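Local coordinates for protein putative phosphosugar isomerase (Clostridium difficile, PDB 3G68) that is a putative phosphosugar isomerase with two SIS domains, probably binding phosphorylated sugars and perhaps acting on them as the isomerase half of glucosamine-6-phosphate synthase does, at residues I254-D264 against L278-G289. Numbering follows the deposited sequence. Where two conformers were deposited one is given.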
loop_
_atom_site.group_PDB
_atom_site.type_symbol
_atom_site.label_atom_id
_atom_site.label_comp_id
_atom_site.label_asym_id
_atom_site.label_seq_id
_atom_site.Cartn_x
_atom_site.Cartn_y
_atom_site.Cartn_z
ATOM N N ILE B 254 31.684 53.703 27.526
ATOM C CA ILE B 254 31.821 52.974 26.250
ATOM C C ILE B 254 32.801 53.721 25.347
ATOM O O ILE B 254 32.727 54.970 25.210
ATOM C CB ILE B 254 30.454 52.759 25.581
ATOM C CG1 ILE B 254 29.521 51.923 26.484
ATOM C CG2 ILE B 254 30.577 52.134 24.176
ATOM C CD1 ILE B 254 30.014 50.508 26.940
ATOM N N ASN B 255 33.744 52.976 24.762
ATOM C CA ASN B 255 34.707 53.543 23.808
ATOM C C ASN B 255 34.981 52.546 22.691
ATOM O O ASN B 255 34.379 51.458 22.676
ATOM C CB ASN B 255 35.970 54.049 24.515
ATOM C CG ASN B 255 36.663 52.973 25.271
ATOM O OD1 ASN B 255 37.028 51.977 24.682
ATOM N ND2 ASN B 255 36.841 53.160 26.596
ATOM N N SER B 256 35.843 52.902 21.738
ATOM C CA SER B 256 36.009 52.060 20.555
ATOM C C SER B 256 36.643 50.690 20.846
ATOM O O SER B 256 36.604 49.767 19.997
ATOM C CB SER B 256 36.772 52.822 19.464
ATOM O OG SER B 256 38.118 52.907 19.855
ATOM N N ASP B 257 37.265 50.557 22.003
ATOM C CA ASP B 257 37.811 49.266 22.449
ATOM C C ASP B 257 36.806 48.410 23.259
ATOM O O ASP B 257 37.181 47.316 23.727
ATOM C CB ASP B 257 39.072 49.475 23.308
ATOM C CG ASP B 257 40.333 49.802 22.500
ATOM O OD1 ASP B 257 40.414 49.558 21.265
ATOM O OD2 ASP B 257 41.279 50.274 23.162
ATOM N N SER B 258 35.567 48.889 23.454
ATOM C CA SER B 258 34.543 48.151 24.184
ATOM C C SER B 258 33.865 47.114 23.275
ATOM O O SER B 258 33.582 47.399 22.078
ATOM C CB SER B 258 33.412 49.090 24.662
ATOM O OG SER B 258 33.893 50.132 25.501
ATOM N N THR B 259 33.603 45.945 23.849
ATOM C CA THR B 259 32.808 44.890 23.241
ATOM C C THR B 259 31.499 44.823 24.015
ATOM O O THR B 259 31.503 44.796 25.274
ATOM C CB THR B 259 33.517 43.558 23.271
ATOM O OG1 THR B 259 34.724 43.644 22.492
ATOM C CG2 THR B 259 32.601 42.446 22.683
ATOM N N ILE B 260 30.392 44.744 23.276
ATOM C CA ILE B 260 29.046 44.662 23.882
ATOM C C ILE B 260 28.226 43.570 23.224
ATOM O O ILE B 260 28.153 43.471 21.993
ATOM C CB ILE B 260 28.187 45.972 23.822
ATOM C CG1 ILE B 260 28.970 47.191 24.291
ATOM C CG2 ILE B 260 26.934 45.828 24.699
ATOM C CD1 ILE B 260 29.869 47.729 23.262
ATOM N N PHE B 261 27.636 42.720 24.078
ATOM C CA PHE B 261 26.730 41.649 23.668
ATOM C C PHE B 261 25.351 42.087 24.139
ATOM O O PHE B 261 25.188 42.411 25.333
ATOM C CB PHE B 261 27.075 40.313 24.297
ATOM C CG PHE B 261 28.326 39.744 23.781
ATOM C CD1 PHE B 261 28.335 39.089 22.551
ATOM C CD2 PHE B 261 29.513 39.890 24.471
ATOM C CE1 PHE B 261 29.491 38.572 22.026
ATOM C CE2 PHE B 261 30.704 39.346 23.957
ATOM C CZ PHE B 261 30.690 38.685 22.734
ATOM N N ILE B 262 24.400 42.152 23.206
ATOM C CA ILE B 262 23.009 42.490 23.526
ATOM C C ILE B 262 22.162 41.218 23.374
ATOM O O ILE B 262 22.079 40.634 22.294
ATOM C CB ILE B 262 22.466 43.655 22.668
ATOM C CG1 ILE B 262 23.337 44.917 22.929
ATOM C CG2 ILE B 262 20.998 43.946 23.036
ATOM C CD1 ILE B 262 22.851 46.231 22.290
ATOM N N LEU B 263 21.574 40.790 24.486
ATOM C CA LEU B 263 20.698 39.616 24.539
ATOM C C LEU B 263 19.294 40.195 24.369
ATOM O O LEU B 263 18.722 40.733 25.309
ATOM C CB LEU B 263 20.875 38.910 25.881
ATOM C CG LEU B 263 22.301 38.449 26.224
ATOM C CD1 LEU B 263 22.287 37.682 27.584
ATOM C CD2 LEU B 263 22.839 37.578 25.113
ATOM N N ASP B 264 18.794 40.143 23.141
ATOM C CA ASP B 264 17.541 40.785 22.756
ATOM C C ASP B 264 16.360 39.804 22.804
ATOM O O ASP B 264 16.157 38.989 21.897
ATOM C CB ASP B 264 17.693 41.431 21.373
ATOM C CG ASP B 264 16.394 42.066 20.868
ATOM O OD1 ASP B 264 15.489 42.351 21.684
ATOM O OD2 ASP B 264 16.286 42.265 19.644
ATOM N N LEU B 278 25.208 52.801 20.234
ATOM C CA LEU B 278 26.476 52.161 20.614
ATOM C C LEU B 278 27.367 51.850 19.424
ATOM O O LEU B 278 28.591 51.894 19.553
ATOM C CB LEU B 278 26.225 50.875 21.410
ATOM C CG LEU B 278 25.533 51.050 22.748
ATOM C CD1 LEU B 278 25.156 49.690 23.345
ATOM C CD2 LEU B 278 26.438 51.868 23.669
ATOM N N SER B 279 26.769 51.519 18.271
ATOM C CA SER B 279 27.552 51.172 17.072
ATOM C C SER B 279 28.288 52.380 16.501
ATOM O O SER B 279 29.232 52.232 15.736
ATOM C CB SER B 279 26.698 50.431 16.033
ATOM O OG SER B 279 26.216 49.209 16.595
ATOM N N GLY B 280 27.855 53.572 16.887
ATOM C CA GLY B 280 28.546 54.803 16.558
ATOM C C GLY B 280 29.797 54.997 17.407
ATOM O O GLY B 280 30.650 55.778 17.014
ATOM N N TRP B 281 29.903 54.339 18.565
ATOM C CA TRP B 281 31.084 54.437 19.453
ATOM C C TRP B 281 32.057 53.254 19.358
ATOM O O TRP B 281 33.245 53.416 19.648
ATOM C CB TRP B 281 30.684 54.615 20.923
ATOM C CG TRP B 281 29.795 55.824 21.215
ATOM C CD1 TRP B 281 29.805 57.017 20.558
ATOM C CD2 TRP B 281 28.894 55.992 22.318
ATOM N NE1 TRP B 281 28.915 57.890 21.132
ATOM C CE2 TRP B 281 28.335 57.288 22.211
ATOM C CE3 TRP B 281 28.453 55.156 23.344
ATOM C CZ2 TRP B 281 27.380 57.783 23.119
ATOM C CZ3 TRP B 281 27.511 55.643 24.247
ATOM C CH2 TRP B 281 26.975 56.947 24.119
ATOM N N THR B 282 31.552 52.076 18.986
ATOM C CA THR B 282 32.366 50.861 18.853
ATOM C C THR B 282 31.820 49.957 17.757
ATOM O O THR B 282 30.593 49.887 17.548
ATOM C CB THR B 282 32.459 50.058 20.199
ATOM O OG1 THR B 282 33.127 48.801 19.984
ATOM C CG2 THR B 282 31.087 49.814 20.802
ATOM N N GLU B 283 32.751 49.297 17.068
ATOM C CA GLU B 283 32.432 48.363 15.995
ATOM C C GLU B 283 32.211 46.944 16.558
ATOM O O GLU B 283 31.932 45.994 15.806
ATOM C CB GLU B 283 33.545 48.405 14.926
ATOM C CG GLU B 283 33.700 49.808 14.301
ATOM C CD GLU B 283 34.692 49.890 13.148
ATOM O OE1 GLU B 283 34.774 50.985 12.519
ATOM O OE2 GLU B 283 35.383 48.891 12.869
ATOM N N ASN B 284 32.312 46.798 17.883
ATOM C CA ASN B 284 32.179 45.514 18.562
ATOM C C ASN B 284 30.860 45.297 19.276
ATOM O O ASN B 284 30.847 44.873 20.446
ATOM C CB ASN B 284 33.358 45.380 19.549
ATOM C CG ASN B 284 34.673 45.689 18.894
ATOM O OD1 ASN B 284 34.984 45.149 17.833
ATOM N ND2 ASN B 284 35.436 46.601 19.490
ATOM N N VAL B 285 29.745 45.581 18.586
ATOM C CA VAL B 285 28.402 45.347 19.127
ATOM C C VAL B 285 27.825 44.065 18.453
ATOM O O VAL B 285 27.752 43.959 17.220
ATOM C CB VAL B 285 27.444 46.546 18.978
ATOM C CG1 VAL B 285 26.096 46.166 19.648
ATOM C CG2 VAL B 285 28.032 47.822 19.640
ATOM N N PHE B 286 27.436 43.091 19.262
ATOM C CA PHE B 286 26.913 41.788 18.775
ATOM C C PHE B 286 25.540 41.584 19.395
ATOM O O PHE B 286 25.432 41.523 20.607
ATOM C CB PHE B 286 27.833 40.625 19.204
ATOM C CG PHE B 286 29.268 40.790 18.781
ATOM C CD1 PHE B 286 29.720 40.276 17.563
ATOM C CD2 PHE B 286 30.174 41.433 19.600
ATOM C CE1 PHE B 286 31.019 40.441 17.172
ATOM C CE2 PHE B 286 31.503 41.595 19.196
ATOM C CZ PHE B 286 31.913 41.103 17.994
ATOM N N ALA B 287 24.493 41.501 18.565
ATOM C CA ALA B 287 23.129 41.278 19.065
ATOM C C ALA B 287 22.717 39.835 18.854
ATOM O O ALA B 287 22.966 39.268 17.819
ATOM C CB ALA B 287 22.147 42.223 18.393
ATOM N N ILE B 288 22.098 39.256 19.871
ATOM C CA ILE B 288 21.674 37.864 19.865
ATOM C C ILE B 288 20.161 37.811 20.142
ATOM O O ILE B 288 19.690 38.340 21.155
ATOM C CB ILE B 288 22.419 37.057 20.972
ATOM C CG1 ILE B 288 23.945 37.092 20.741
ATOM C CG2 ILE B 288 21.851 35.668 21.044
ATOM C CD1 ILE B 288 24.808 36.494 21.863
ATOM N N GLY B 289 19.417 37.159 19.243
ATOM C CA GLY B 289 17.993 36.997 19.426
ATOM C C GLY B 289 17.206 36.456 18.260
ATOM O O GLY B 289 17.760 36.138 17.197
HETATM O O HOH W 1 35.576 49.775 17.563
#
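The backbone N of Ile-260, Ile-262 and Asp-264 donates to O of Asn-284, Phe-286 and Ile-288, and Phe-286 N and Ile-288 N answer to Ile-260 O and Ile-262 O, Phe-286 N at 2.8 Å from Ile-260 O. This ladder identifies parallel strands, 258-264 and 284-289, whose axes approach to 4.7 Å at 17°. Ahead of it, Ser-258 O takes two donors: Thr-282 OG1 at 2.6 Å, in the carbonyl plane, and Asn-284 ND2 at 3.3 Å, from above that plane. A chi1 of 173° swings Thr-282 OG1 away from its own N toward Ser-258 O; it also accepts from Asn-284 N, closing an ST turn. A water links Ser-256 O to Glu-283 N.

On one sheet face, the Phe-261 and Phe-286 rings run side by side, planes 24° apart but slid so that they barely overlap; Phe-261 CD1 lies 3.7 Å from Phe-286 CB. On the other, Ile-260 CD1 lies 4.1 Å from Val-285 CG2 and Ile-262 CD1 meets Val-285 CG1, while Leu-278 packs against this face from the helix end. In the loop before strand 258-264, Ile-254 CG2 touches the Trp-281 ring edge at CE3 (3.8 Å).

Strand 258-264, helix 271-279 and strand 284-289 form a beta-alpha-beta crossover, with 210-215 on the other edge of 258-264, within the parallel, Rossmann-like sheet characteristic of SIS domains.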